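Phosphoribosylaminoimidazole carboxylase, ATPase subunit (Thermotoga maritima, PDB 3AX6) probably catalyses the ATP-dependent carboxylation of 5-aminoimidazole ribonucleotide with bicarbonate, giving N5-carboxyaminoimidazole ribonucleotide in purine biosynthesis. Local coordinates at residues E19-G24 with V41-I46; T66-E71 with Y93-I98; K105-K110 with E233-V238; S265-I270 with M344-V349; L323-L328 with L358-R363. One frame throughout, in Å; residues are numbered along the deposited sequence.

Interaction 1. Residues E19-G24 with V41-I46; sequences EAKKMG and VADEQI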
# COMPACT_ATOMS: atom_id res chain seq x y z
N GLU A 19 -0.43 7.05 3.64
CA GLU A 19 0.83 7.32 2.94
C GLU A 19 1.65 8.37 3.64
O GLU A 19 2.88 8.32 3.62
CB GLU A 19 0.56 7.76 1.49
CG GLU A 19 0.21 6.62 0.56
CD GLU A 19 1.28 5.54 0.53
OE1 GLU A 19 2.48 5.88 0.39
OE2 GLU A 19 0.92 4.34 0.64
N ALA A 20 0.98 9.33 4.27
CA ALA A 20 1.67 10.39 4.97
C ALA A 20 2.38 9.83 6.21
O ALA A 20 3.55 10.10 6.44
CB ALA A 20 0.68 11.49 5.37
N LYS A 21 1.66 9.04 6.99
CA LYS A 21 2.26 8.45 8.18
C LYS A 21 3.38 7.51 7.77
O LYS A 21 4.37 7.37 8.49
CB LYS A 21 1.20 7.71 9.00
CG LYS A 21 0.11 8.65 9.51
CD LYS A 21 -0.89 7.95 10.42
CE LYS A 21 -0.22 7.42 11.68
NZ LYS A 21 0.52 8.47 12.41
N LYS A 22 3.24 6.88 6.61
CA LYS A 22 4.26 5.98 6.09
C LYS A 22 5.58 6.71 5.84
O LYS A 22 6.65 6.11 5.93
CB LYS A 22 3.82 5.36 4.77
CG LYS A 22 3.08 4.04 4.87
CD LYS A 22 2.99 3.38 3.48
CE LYS A 22 4.38 3.24 2.85
NZ LYS A 22 4.36 2.59 1.52
N MSE A 23 5.50 8.00 5.52
CA MSE A 23 6.70 8.78 5.25
C MSE A 23 7.24 9.41 6.52
O MSE A 23 8.19 10.18 6.49
CB MSE A 23 6.39 9.85 4.19
CG MSE A 23 7.61 10.30 3.39
SE MSE A 23 7.15 11.38 1.82
CE MSE A 23 5.94 10.11 0.98
N GLY A 24 6.62 9.06 7.65
CA GLY A 24 7.05 9.57 8.94
C GLY A 24 6.42 10.88 9.40
O GLY A 24 6.97 11.56 10.26
N VAL A 41 -7.36 6.28 11.29
CA VAL A 41 -5.98 5.87 11.09
C VAL A 41 -4.98 7.03 11.19
O VAL A 41 -3.78 6.86 10.96
CB VAL A 41 -5.81 5.14 9.73
CG1 VAL A 41 -6.69 3.90 9.71
CG2 VAL A 41 -6.18 6.07 8.57
N ALA A 42 -5.50 8.20 11.55
CA ALA A 42 -4.67 9.39 11.71
C ALA A 42 -4.22 9.43 13.17
O ALA A 42 -4.51 8.51 13.94
CB ALA A 42 -5.47 10.65 11.36
N ASP A 43 -3.51 10.49 13.55
CA ASP A 43 -3.04 10.63 14.92
C ASP A 43 -4.10 11.34 15.77
O ASP A 43 -4.27 11.04 16.95
CB ASP A 43 -1.73 11.42 14.94
CG ASP A 43 -0.60 10.70 14.25
OD1 ASP A 43 0.09 9.91 14.93
OD2 ASP A 43 -0.42 10.90 13.03
N GLU A 44 -4.80 12.28 15.15
CA GLU A 44 -5.85 13.05 15.81
C GLU A 44 -6.90 13.46 14.79
O GLU A 44 -6.63 13.49 13.59
CB GLU A 44 -5.28 14.34 16.40
CG GLU A 44 -4.27 14.20 17.50
CD GLU A 44 -3.71 15.55 17.88
OE1 GLU A 44 -4.51 16.50 18.01
OE2 GLU A 44 -2.48 15.67 18.05
N GLN A 45 -8.09 13.77 15.28
CA GLN A 45 -9.17 14.24 14.42
C GLN A 45 -9.86 15.38 15.14
O GLN A 45 -10.01 15.35 16.35
CB GLN A 45 -10.22 13.16 14.13
CG GLN A 45 -11.20 13.65 13.06
CD GLN A 45 -12.39 12.74 12.82
OE1 GLN A 45 -12.25 11.52 12.68
NE2 GLN A 45 -13.57 13.33 12.74
N ILE A 46 -10.24 16.39 14.37
CA ILE A 46 -10.96 17.53 14.91
C ILE A 46 -12.36 17.35 14.34
O ILE A 46 -12.54 17.39 13.12
CB ILE A 46 -10.38 18.87 14.40
CG1 ILE A 46 -8.94 19.04 14.89
CG2 ILE A 46 -11.23 20.03 14.89
CD1 ILE A 46 -8.25 20.29 14.35
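Lys21 swings its CG beside the backbone N (chi1 -63°), then bends at both chi3 and chi4, so the chain hooks round to meet Asp43. Asp43 has its CG beside its own backbone N (chi1 -65°), and the two side chains come from opposite directions. They form a salt bridge. Lys21 NZ lies 2.7 Å from Asp43 OD2, on the syn side of the carboxylate and 30° out of its plane. A weaker bond joins Lys21 NZ to Asp43 OD1 at 2.9 Å. Asp43 OD2 also accepts a hydrogen bond from Val27 N. Nearer the backbone, Lys21 CD lies 3.1 Å from Val41 O. A methionine in place of Lys21 would probably leave the Asp43 carboxylate without this charge partner. Gly24, with positive phi, is the C-prime residue of a Schellman motif that ends the helix just past Lys21. The contact ties the last turn of helix 11-22 to the link between helix 37-41 and strand 44-47. That strand is an outermost one of the parallel sheet within the chain, next to strand 26-31, and Val41 packs on Val41 of the second subunit.

Interaction 2. Residues T66-E71 with Y93-I98; sequences TTYDLE and YTLEII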
# COMPACT_ATOMS: atom_id res chain seq x y z
N THR A 66 -0.94 22.08 5.35
CA THR A 66 -2.32 21.64 5.31
C THR A 66 -2.78 21.42 3.87
O THR A 66 -2.39 22.17 2.95
CB THR A 66 -3.25 22.67 5.98
OG1 THR A 66 -2.82 22.88 7.33
CG2 THR A 66 -4.69 22.17 6.01
N THR A 67 -3.60 20.39 3.69
CA THR A 67 -4.14 20.04 2.39
C THR A 67 -5.58 19.57 2.59
O THR A 67 -6.10 19.59 3.70
CB THR A 67 -3.29 18.96 1.71
OG1 THR A 67 -3.81 18.68 0.41
CG2 THR A 67 -3.27 17.69 2.56
N TYR A 68 -6.23 19.11 1.52
CA TYR A 68 -7.61 18.69 1.61
C TYR A 68 -7.99 17.58 0.63
O TYR A 68 -7.29 17.36 -0.36
CB TYR A 68 -8.51 19.91 1.40
CG TYR A 68 -8.00 20.86 0.34
CD1 TYR A 68 -8.30 20.67 -1.01
CD2 TYR A 68 -7.19 21.95 0.67
CE1 TYR A 68 -7.81 21.53 -2.00
CE2 TYR A 68 -6.69 22.82 -0.30
CZ TYR A 68 -7.01 22.60 -1.64
OH TYR A 68 -6.49 23.44 -2.61
N ASP A 69 -9.08 16.87 0.92
CA ASP A 69 -9.51 15.78 0.06
C ASP A 69 -10.82 16.06 -0.67
O ASP A 69 -11.39 15.17 -1.31
CB ASP A 69 -9.62 14.45 0.85
CG ASP A 69 -10.95 14.28 1.56
OD1 ASP A 69 -11.30 13.14 1.90
OD2 ASP A 69 -11.65 15.28 1.79
N LEU A 70 -11.30 17.30 -0.56
CA LEU A 70 -12.54 17.70 -1.23
C LEU A 70 -12.49 19.21 -1.51
O LEU A 70 -11.69 19.93 -0.92
CB LEU A 70 -13.77 17.37 -0.37
CG LEU A 70 -14.15 18.31 0.78
CD1 LEU A 70 -15.55 17.95 1.28
CD2 LEU A 70 -13.13 18.22 1.89
N GLU A 71 -13.35 19.68 -2.40
CA GLU A 71 -13.36 21.09 -2.75
C GLU A 71 -14.35 21.94 -1.96
O GLU A 71 -14.09 23.11 -1.70
CB GLU A 71 -13.64 21.26 -4.24
CG GLU A 71 -12.53 20.72 -5.14
CD GLU A 71 -12.76 19.28 -5.57
OE1 GLU A 71 -13.04 18.43 -4.70
OE2 GLU A 71 -12.65 19.00 -6.79
N TYR A 93 -6.09 29.89 -3.66
CA TYR A 93 -6.25 30.65 -4.90
C TYR A 93 -6.46 29.70 -6.07
O TYR A 93 -7.27 29.97 -6.97
CB TYR A 93 -5.01 31.53 -5.13
CG TYR A 93 -4.99 32.77 -4.28
CD1 TYR A 93 -5.81 33.85 -4.58
CD2 TYR A 93 -4.17 32.86 -3.15
CE1 TYR A 93 -5.84 34.99 -3.79
CE2 TYR A 93 -4.18 34.00 -2.34
CZ TYR A 93 -5.02 35.06 -2.67
OH TYR A 93 -5.07 36.19 -1.88
N THR A 94 -5.74 28.59 -6.07
CA THR A 94 -5.88 27.60 -7.13
C THR A 94 -7.26 26.97 -6.97
O THR A 94 -8.03 26.86 -7.92
CB THR A 94 -4.82 26.48 -7.04
OG1 THR A 94 -3.52 27.03 -7.28
CG2 THR A 94 -5.11 25.40 -8.06
N LEU A 95 -7.57 26.58 -5.74
CA LEU A 95 -8.86 25.98 -5.44
C LEU A 95 -9.97 26.94 -5.89
O LEU A 95 -10.98 26.51 -6.46
CB LEU A 95 -8.96 25.72 -3.93
CG LEU A 95 -10.20 24.98 -3.42
CD1 LEU A 95 -10.39 23.69 -4.20
CD2 LEU A 95 -10.04 24.69 -1.94
N GLU A 96 -9.75 28.23 -5.66
CA GLU A 96 -10.71 29.26 -6.04
C GLU A 96 -10.94 29.30 -7.55
O GLU A 96 -12.08 29.44 -8.02
CB GLU A 96 -10.22 30.62 -5.54
CG GLU A 96 -11.23 31.74 -5.65
CD GLU A 96 -10.74 33.01 -4.98
OE1 GLU A 96 -9.63 33.47 -5.35
OE2 GLU A 96 -11.45 33.54 -4.10
N ILE A 97 -9.86 29.19 -8.32
CA ILE A 97 -9.92 29.20 -9.77
C ILE A 97 -10.67 27.98 -10.32
O ILE A 97 -11.45 28.10 -11.26
CB ILE A 97 -8.51 29.21 -10.40
CG1 ILE A 97 -7.87 30.58 -10.21
CG2 ILE A 97 -8.59 28.86 -11.87
CD1 ILE A 97 -6.50 30.72 -10.87
N ILE A 98 -10.42 26.82 -9.72
CA ILE A 98 -11.05 25.59 -10.16
C ILE A 98 -12.52 25.44 -9.76
O ILE A 98 -13.32 24.89 -10.52
CB ILE A 98 -10.26 24.37 -9.64
CG1 ILE A 98 -8.81 24.46 -10.13
CG2 ILE A 98 -10.90 23.08 -10.13
CD1 ILE A 98 -7.90 23.39 -9.58
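Tyr68 and Leu95 meet in the Rossmann-like preATP-grasp domain, where the end of strand 65-68 faces helix 92-99. The first kind of interaction is a CH-pi contact. Leu95 CD2 sits over one face of the Tyr68 ring, 4.1 Å from its centroid and 27° off the ring normal. Tyr68 carries its CG between the backbone N and the carbonyl carbon (chi1 39°), which turns the ring out toward the helix. Leu95 approaches from the opposite direction.

The second kind is van der Waals packing. Leu95 CB lies 3.6 Å from the hydroxyl oxygen Tyr68 OH. The other leucine branch, CD1, reaches the aliphatic part of Glu71, with Leu95 CD1 3.8 Å from Glu71 CG. Leu95 also packs on Ile73, as does Tyr68.

The polar ends look elsewhere. Tyr68 OH is hydrogen-bonded to Pro90 O, and Glu71 OE1 forms a salt bridge with Arg261. The side chain of Glu71 is about 9 Å from the bound ADP, so the contact lies close to the nucleotide without touching it. An alanine in place of Tyr68 would probably open a gap beside Leu95 and leave Pro90 O without the hydroxyl it now pairs with. The two methyls of Leu95 share the ring: Leu95 CD1 comes 4.0 Å from Tyr68 CE1, while Leu95 CD2 is 3.7 Å from Tyr68 CZ.

Interaction 3. Residues K105-K110 with E233-V238; sequences KEFLKK and EALEGV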
# COMPACT_ATOMS: atom_id res chain seq x y z
N LYS A 105 -12.28 28.29 -17.02
CA LYS A 105 -12.16 28.38 -18.48
C LYS A 105 -11.42 29.66 -18.89
O LYS A 105 -10.59 29.65 -19.79
CB LYS A 105 -13.55 28.38 -19.13
CG LYS A 105 -14.29 27.05 -19.05
CD LYS A 105 -13.54 25.96 -19.79
CE LYS A 105 -14.25 24.62 -19.70
NZ LYS A 105 -13.45 23.55 -20.37
N GLU A 106 -11.75 30.75 -18.21
CA GLU A 106 -11.14 32.06 -18.45
C GLU A 106 -9.63 31.95 -18.21
O GLU A 106 -8.82 32.48 -18.96
CB GLU A 106 -11.76 33.08 -17.49
CG GLU A 106 -11.74 34.55 -17.92
CD GLU A 106 -12.94 34.94 -18.77
OE1 GLU A 106 -13.19 36.16 -18.94
OE2 GLU A 106 -13.64 34.04 -19.28
N PHE A 107 -9.27 31.24 -17.14
CA PHE A 107 -7.86 31.05 -16.79
C PHE A 107 -7.10 30.24 -17.82
O PHE A 107 -6.01 30.61 -18.25
CB PHE A 107 -7.73 30.37 -15.43
CG PHE A 107 -6.34 29.90 -15.13
CD1 PHE A 107 -5.96 28.60 -15.40
CD2 PHE A 107 -5.40 30.77 -14.59
CE1 PHE A 107 -4.66 28.16 -15.14
CE2 PHE A 107 -4.09 30.35 -14.32
CZ PHE A 107 -3.73 29.04 -14.60
N LEU A 108 -7.67 29.11 -18.21
CA LEU A 108 -7.02 28.26 -19.20
C LEU A 108 -6.85 29.03 -20.50
O LEU A 108 -5.79 28.98 -21.13
CB LEU A 108 -7.86 26.99 -19.42
CG LEU A 108 -7.99 26.09 -18.18
CD1 LEU A 108 -9.07 25.03 -18.40
CD2 LEU A 108 -6.65 25.46 -17.88
N LYS A 109 -7.90 29.75 -20.91
CA LYS A 109 -7.86 30.53 -22.14
C LYS A 109 -6.77 31.61 -22.07
O LYS A 109 -6.10 31.89 -23.07
CB LYS A 109 -9.21 31.19 -22.40
CG LYS A 109 -9.24 32.07 -23.63
CD LYS A 109 -10.61 32.67 -23.88
CE LYS A 109 -10.59 33.60 -25.09
NZ LYS A 109 -10.06 32.90 -26.30
N LYS A 110 -6.61 32.20 -20.89
CA LYS A 110 -5.61 33.24 -20.70
C LYS A 110 -4.19 32.67 -20.78
O LYS A 110 -3.23 33.42 -21.02
CB LYS A 110 -5.84 33.95 -19.37
CG LYS A 110 -4.79 34.98 -19.00
CD LYS A 110 -5.30 35.98 -17.97
CE LYS A 110 -6.32 36.94 -18.60
NZ LYS A 110 -6.69 38.07 -17.70
N GLU A 233 1.50 23.86 -14.55
CA GLU A 233 2.59 24.84 -14.62
C GLU A 233 2.02 26.26 -14.59
O GLU A 233 2.55 27.14 -13.91
CB GLU A 233 3.41 24.66 -15.90
CG GLU A 233 4.39 23.49 -15.90
CD GLU A 233 5.65 23.77 -15.09
OE1 GLU A 233 6.64 23.02 -15.27
OE2 GLU A 233 5.67 24.73 -14.29
N ALA A 234 0.93 26.47 -15.33
CA ALA A 234 0.30 27.79 -15.36
C ALA A 234 -0.24 28.12 -13.98
O ALA A 234 -0.13 29.25 -13.51
CB ALA A 234 -0.84 27.80 -16.38
N LEU A 235 -0.81 27.13 -13.32
CA LEU A 235 -1.35 27.32 -11.98
C LEU A 235 -0.22 27.47 -10.97
O LEU A 235 -0.44 28.00 -9.88
CB LEU A 235 -2.20 26.11 -11.55
CG LEU A 235 -3.66 25.93 -11.95
CD1 LEU A 235 -4.41 27.23 -11.75
CD2 LEU A 235 -3.76 25.48 -13.37
N GLU A 236 0.98 27.01 -11.33
CA GLU A 236 2.11 27.03 -10.40
C GLU A 236 1.62 26.17 -9.24
O GLU A 236 1.88 26.45 -8.06
CB GLU A 236 2.42 28.45 -9.91
CG GLU A 236 3.34 29.24 -10.82
CD GLU A 236 3.50 30.68 -10.37
OE1 GLU A 236 4.39 31.37 -10.90
OE2 GLU A 236 2.73 31.12 -9.49
N GLY A 237 0.88 25.13 -9.60
CA GLY A 237 0.31 24.24 -8.61
C GLY A 237 1.31 23.50 -7.75
O GLY A 237 2.44 23.23 -8.16
N VAL A 238 0.87 23.19 -6.53
CA VAL A 238 1.65 22.46 -5.56
C VAL A 238 0.76 21.32 -5.07
O VAL A 238 -0.24 21.55 -4.38
CB VAL A 238 2.06 23.35 -4.36
CG1 VAL A 238 2.84 22.52 -3.34
CG2 VAL A 238 2.91 24.52 -4.85
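Phe107 of helix 101-110 packs on Ala234 and Leu235, in the last turn of helix 218-235, within the ATP-grasp domain. The phenylalanine has CG anti to its backbone N (chi1 169°), and this carries the ring across to the other helix. Its outer atoms do the touching. Phe107 CE1 is 3.3 Å from Leu235 CD2, a tight approach. Phe107 CZ lies 3.4 Å from Leu235 CD1, so both leucine methyls press on the same end of the ring. They come obliquely, neither squarely over the face nor at the edge. Ala234 adds a single methyl, with its CB 3.6 Å from Phe107 CZ. The backbone carbon Ala234 C lies at the ring edge, in its plane. No hydrogen bond crosses between the segments; the contact is purely apolar. Ile97 of helix 92-99 also packs on Phe107, and Asn111 touches Ala234. Just beyond Leu235 the helix stops. Glu236 takes a positive phi of 60° as the C-prime residue of a Schellman motif. The pair joins a helix that precedes the four-stranded sheet to one that leads into strand 239-248 of the larger sheet. It is apolar helix-to-helix packing within the ATP-grasp domain.

Interaction 4. Residues S265-I270 with M344-V349; sequences SGHYTI and MGHFTV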
# COMPACT_ATOMS: atom_id res chain seq x y z
N SER A 265 -9.67 8.60 -10.91
CA SER A 265 -9.11 8.08 -12.15
C SER A 265 -7.62 7.77 -11.99
O SER A 265 -6.98 7.29 -12.93
CB SER A 265 -9.31 9.08 -13.31
OG SER A 265 -8.31 10.09 -13.28
N GLY A 266 -7.07 8.04 -10.80
CA GLY A 266 -5.67 7.77 -10.55
C GLY A 266 -5.38 6.62 -9.60
O GLY A 266 -4.23 6.38 -9.24
N HIS A 267 -6.41 5.89 -9.18
CA HIS A 267 -6.20 4.77 -8.26
C HIS A 267 -5.33 3.68 -8.88
O HIS A 267 -4.68 2.91 -8.18
CB HIS A 267 -7.53 4.16 -7.81
CG HIS A 267 -8.29 5.01 -6.85
ND1 HIS A 267 -7.68 5.72 -5.84
CD2 HIS A 267 -9.62 5.28 -6.74
CE1 HIS A 267 -8.59 6.39 -5.16
NE2 HIS A 267 -9.77 6.14 -5.68
N TYR A 268 -5.32 3.62 -10.21
CA TYR A 268 -4.52 2.61 -10.89
C TYR A 268 -3.06 2.71 -10.48
O TYR A 268 -2.36 1.70 -10.38
CB TYR A 268 -4.66 2.77 -12.41
CG TYR A 268 -3.84 3.89 -12.99
CD1 TYR A 268 -2.55 3.66 -13.45
CD2 TYR A 268 -4.36 5.20 -13.08
CE1 TYR A 268 -1.78 4.69 -13.99
CE2 TYR A 268 -3.58 6.24 -13.62
CZ TYR A 268 -2.29 5.97 -14.07
OH TYR A 268 -1.49 6.97 -14.58
N THR A 269 -2.60 3.94 -10.24
CA THR A 269 -1.20 4.15 -9.87
C THR A 269 -0.75 3.32 -8.66
O THR A 269 0.42 2.95 -8.56
CB THR A 269 -0.91 5.66 -9.57
OG1 THR A 269 -1.68 6.08 -8.43
CG2 THR A 269 -1.28 6.53 -10.78
N ILE A 270 -1.68 3.03 -7.75
CA ILE A 270 -1.38 2.26 -6.55
C ILE A 270 -0.90 0.85 -6.88
O ILE A 270 -0.01 0.31 -6.22
CB ILE A 270 -2.62 2.13 -5.63
CG1 ILE A 270 -3.04 3.52 -5.14
CG2 ILE A 270 -2.31 1.23 -4.44
CD1 ILE A 270 -4.39 3.54 -4.46
N MSE A 344 -18.23 2.11 -2.71
CA MSE A 344 -17.81 1.26 -1.60
C MSE A 344 -16.36 0.79 -1.77
O MSE A 344 -15.77 0.24 -0.84
CB MSE A 344 -18.73 0.05 -1.50
CG MSE A 344 -20.19 0.41 -1.24
SE MSE A 344 -20.38 1.45 0.38
CE MSE A 344 -20.37 0.00 1.67
N GLY A 345 -15.80 0.99 -2.95
CA GLY A 345 -14.43 0.57 -3.18
C GLY A 345 -14.15 0.41 -4.66
O GLY A 345 -14.91 0.89 -5.50
N HIS A 346 -13.05 -0.26 -4.97
CA HIS A 346 -12.69 -0.52 -6.35
C HIS A 346 -11.84 -1.78 -6.40
O HIS A 346 -11.36 -2.26 -5.36
CB HIS A 346 -11.91 0.67 -6.97
CG HIS A 346 -10.52 0.86 -6.43
ND1 HIS A 346 -10.24 1.64 -5.33
CD2 HIS A 346 -9.33 0.37 -6.85
CE1 HIS A 346 -8.94 1.63 -5.10
NE2 HIS A 346 -8.36 0.86 -6.00
N PHE A 347 -11.70 -2.35 -7.59
CA PHE A 347 -10.87 -3.51 -7.77
C PHE A 347 -10.06 -3.22 -9.02
O PHE A 347 -10.48 -2.43 -9.86
CB PHE A 347 -11.69 -4.81 -7.87
CG PHE A 347 -12.49 -4.97 -9.13
CD1 PHE A 347 -11.90 -5.42 -10.30
CD2 PHE A 347 -13.87 -4.73 -9.13
CE1 PHE A 347 -12.65 -5.63 -11.45
CE2 PHE A 347 -14.63 -4.93 -10.27
CZ PHE A 347 -14.03 -5.39 -11.43
N THR A 348 -8.88 -3.82 -9.11
CA THR A 348 -7.99 -3.59 -10.24
C THR A 348 -7.51 -4.90 -10.83
O THR A 348 -7.34 -5.89 -10.13
CB THR A 348 -6.76 -2.78 -9.80
OG1 THR A 348 -7.17 -1.53 -9.24
CG2 THR A 348 -5.86 -2.51 -10.98
N VAL A 349 -7.29 -4.89 -12.14
CA VAL A 349 -6.83 -6.07 -12.83
C VAL A 349 -5.58 -5.69 -13.60
O VAL A 349 -5.67 -4.97 -14.60
CB VAL A 349 -7.90 -6.61 -13.80
CG1 VAL A 349 -7.31 -7.69 -14.68
CG2 VAL A 349 -9.08 -7.16 -13.01
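Gly266 O, the carbonyl oxygen just before His267, which stacks on His346, accepts two hydrogen bonds from Thr269. Thr269 OG1 donates at 2.7 Å to Gly266 O, at a C=O...donor angle of 175°, almost in line with the carbonyl bond. The backbone Thr269 N also donates to Gly266 O, at 3.1 Å. Thr269 OG1 is bonded to Gln277 N as well. These bonds hold the turn that leads into helix 268-272, and His267 lies within that turn.

His267 and His346 form an offset stack. Their ring planes differ by 2°, and the centroids are 4.7 Å apart. The slip is large enough to bring the His267 methylene over the other ring. His267 CB lies 4.1 Å from the centroid of the His346 ring, over its face. Closest between the ring atoms themselves are His267 CG and His346 CE1, at 3.9 Å. His346 reaches this place with CG between the backbone N and the carbonyl carbon (chi1 70°).

A hydrogen bond between His346 ND1 and Tyr333 OH helps set the rotation of that ring. Thr348 OG1 is an in-plane neighbour at its edge. Met301 touches both histidines, and Leu12 and Met15 of helix 11-22 cover His267. Near the start of strand 343-350, Met344 and Gly345 pair with one residue, Leu304, in a classic beta bulge. The offset histidine stack joins the ATP-grasp part to the C-terminal domain's end of the eight-stranded antiparallel sheet.

Interaction 5. Residues L323-L328 with L358-R363; sequences LAIEGL and LEKALR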
# COMPACT_ATOMS: atom_id res chain seq x y z
N LEU A 323 -11.36 -13.43 -7.20
CA LEU A 323 -9.95 -13.58 -6.88
C LEU A 323 -9.31 -14.73 -7.66
O LEU A 323 -8.09 -14.87 -7.66
CB LEU A 323 -9.75 -13.80 -5.39
CG LEU A 323 -9.95 -12.60 -4.45
CD1 LEU A 323 -9.64 -13.04 -3.02
CD2 LEU A 323 -9.01 -11.44 -4.87
N ALA A 324 -10.14 -15.54 -8.31
CA ALA A 324 -9.63 -16.66 -9.10
C ALA A 324 -9.03 -16.12 -10.39
O ALA A 324 -8.32 -16.83 -11.09
CB ALA A 324 -10.75 -17.65 -9.41
N ILE A 325 -9.33 -14.86 -10.69
CA ILE A 325 -8.80 -14.22 -11.88
C ILE A 325 -7.43 -13.62 -11.58
O ILE A 325 -7.31 -12.70 -10.76
CB ILE A 325 -9.76 -13.10 -12.38
CG1 ILE A 325 -11.16 -13.67 -12.58
CG2 ILE A 325 -9.24 -12.51 -13.69
CD1 ILE A 325 -12.18 -12.67 -13.10
N GLU A 326 -6.40 -14.13 -12.25
CA GLU A 326 -5.03 -13.66 -12.04
C GLU A 326 -4.86 -12.17 -12.34
O GLU A 326 -5.28 -11.68 -13.39
CB GLU A 326 -4.05 -14.45 -12.90
CG GLU A 326 -2.61 -13.99 -12.73
CD GLU A 326 -1.61 -14.83 -13.48
OE1 GLU A 326 -1.71 -14.91 -14.73
OE2 GLU A 326 -0.72 -15.41 -12.81
N GLY A 327 -4.23 -11.46 -11.41
CA GLY A 327 -4.02 -10.04 -11.59
C GLY A 327 -5.10 -9.19 -10.94
O GLY A 327 -4.95 -7.98 -10.83
N LEU A 328 -6.19 -9.82 -10.52
CA LEU A 328 -7.30 -9.11 -9.87
C LEU A 328 -7.00 -8.91 -8.39
O LEU A 328 -6.66 -9.86 -7.69
CB LEU A 328 -8.60 -9.93 -10.03
CG LEU A 328 -10.01 -9.56 -9.52
CD1 LEU A 328 -9.98 -8.86 -8.17
CD2 LEU A 328 -10.74 -8.71 -10.54
N LEU A 358 -8.68 -5.57 -19.50
CA LEU A 358 -10.04 -5.09 -19.68
C LEU A 358 -11.04 -6.24 -19.74
O LEU A 358 -12.14 -6.16 -19.19
CB LEU A 358 -10.14 -4.26 -20.96
CG LEU A 358 -11.54 -3.76 -21.35
CD1 LEU A 358 -12.08 -2.84 -20.27
CD2 LEU A 358 -11.46 -3.03 -22.70
N GLU A 359 -10.65 -7.32 -20.41
CA GLU A 359 -11.52 -8.49 -20.54
C GLU A 359 -11.81 -9.08 -19.17
O GLU A 359 -12.96 -9.34 -18.82
CB GLU A 359 -10.87 -9.55 -21.44
CG GLU A 359 -11.75 -10.78 -21.70
CD GLU A 359 -11.68 -11.83 -20.59
OE1 GLU A 359 -12.60 -12.68 -20.51
OE2 GLU A 359 -10.70 -11.83 -19.81
N LYS A 360 -10.74 -9.27 -18.39
CA LYS A 360 -10.87 -9.83 -17.06
C LYS A 360 -11.70 -8.91 -16.17
O LYS A 360 -12.61 -9.36 -15.46
CB LYS A 360 -9.49 -10.03 -16.43
CG LYS A 360 -8.62 -11.07 -17.10
CD LYS A 360 -7.27 -11.13 -16.43
CE LYS A 360 -6.35 -12.16 -17.05
NZ LYS A 360 -5.06 -12.28 -16.30
N ALA A 361 -11.40 -7.62 -16.24
CA ALA A 361 -12.10 -6.63 -15.42
C ALA A 361 -13.60 -6.60 -15.67
O ALA A 361 -14.39 -6.60 -14.73
CB ALA A 361 -11.51 -5.25 -15.66
N LEU A 362 -14.00 -6.57 -16.95
CA LEU A 362 -15.42 -6.53 -17.29
C LEU A 362 -16.12 -7.82 -16.90
O LEU A 362 -17.30 -7.82 -16.55
CB LEU A 362 -15.59 -6.29 -18.79
CG LEU A 362 -15.10 -4.93 -19.27
CD1 LEU A 362 -15.48 -4.74 -20.74
CD2 LEU A 362 -15.72 -3.82 -18.41
N ARG A 363 -15.38 -8.92 -16.96
CA ARG A 363 -15.91 -10.22 -16.60
C ARG A 363 -16.15 -10.28 -15.08
O ARG A 363 -17.14 -10.85 -14.62
CB ARG A 363 -14.91 -11.30 -17.02
CG ARG A 363 -15.37 -12.73 -16.79
CD ARG A 363 -14.48 -13.68 -17.56
NE ARG A 363 -13.09 -13.58 -17.13
CZ ARG A 363 -12.07 -14.10 -17.79
NH1 ARG A 363 -12.28 -14.77 -18.92
NH2 ARG A 363 -10.83 -13.96 -17.33
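Ile325 and Lys360 form the tight part of this contact, where a type II beta turn, Ile325 to Leu328, lies against helix 354-364 in the C-terminal domain. The isoleucine methyl CG2, anti to its backbone N, lies along the lysine chain. Lys360 is fully extended beyond CG, so Ile325 CG2 meets its CB at 3.7 Å and its CD at 3.6 Å. The two side chains run antiparallel alongside each other. The extended chain then delivers its ammonium group to the turn. Lys360 NZ donates to Glu326 O at 3.0 Å, tilted 32° from the carbonyl plane, with a C=O...donor angle of 137°. Asp351 gives the same NZ a salt bridge. Gly327 provides the positive phi of the turn, which Leu328 N closes on Ile325 O at 3.1 Å.

The other side is loose and mostly exposed. Glu326 OE1 is 4.5 Å from Lys360 NZ, too far for a salt bridge. Arg363 offers only the edge of its guanidinium to Ile325, with NE 4.2 Å from Ile325 CD1. Its charge goes instead to Glu359 within the helix. Past the turn, Leu328 O bonds to Arg283 of the second subunit, and Glu326 packs on Ser292 of that subunit. In the pair within the helix, Arg363 NH1 is 2.6 Å from Glu359 OE1, while Glu359 OE2 sits over one guanidinium face.

Overall arrangement
From the N terminus, interaction 1 closes a short loop through strand 26-31 and helix 37-41, and interaction 2 follows in series through helix 75-83. Both reach the same parallel sheet of the preATP-grasp domain. Interaction 3 closes a much longer loop of 122 residues in the ATP-grasp region. It touches interaction 2, since helices 92-99 and 101-110 are consecutive. Interactions 4 and 5 alternate their segments along the chain, so they cross. They also touch, through Leu328 with Phe347 and Val349. Interaction 4 ties the start of helix 268-272 to strand 343-350; interaction 5 joins the turn before strand 328-332 to helix 354-364 within the C-terminal domain. Interactions 1 and 5, about 33 Å apart between centres, each meet the second subunit.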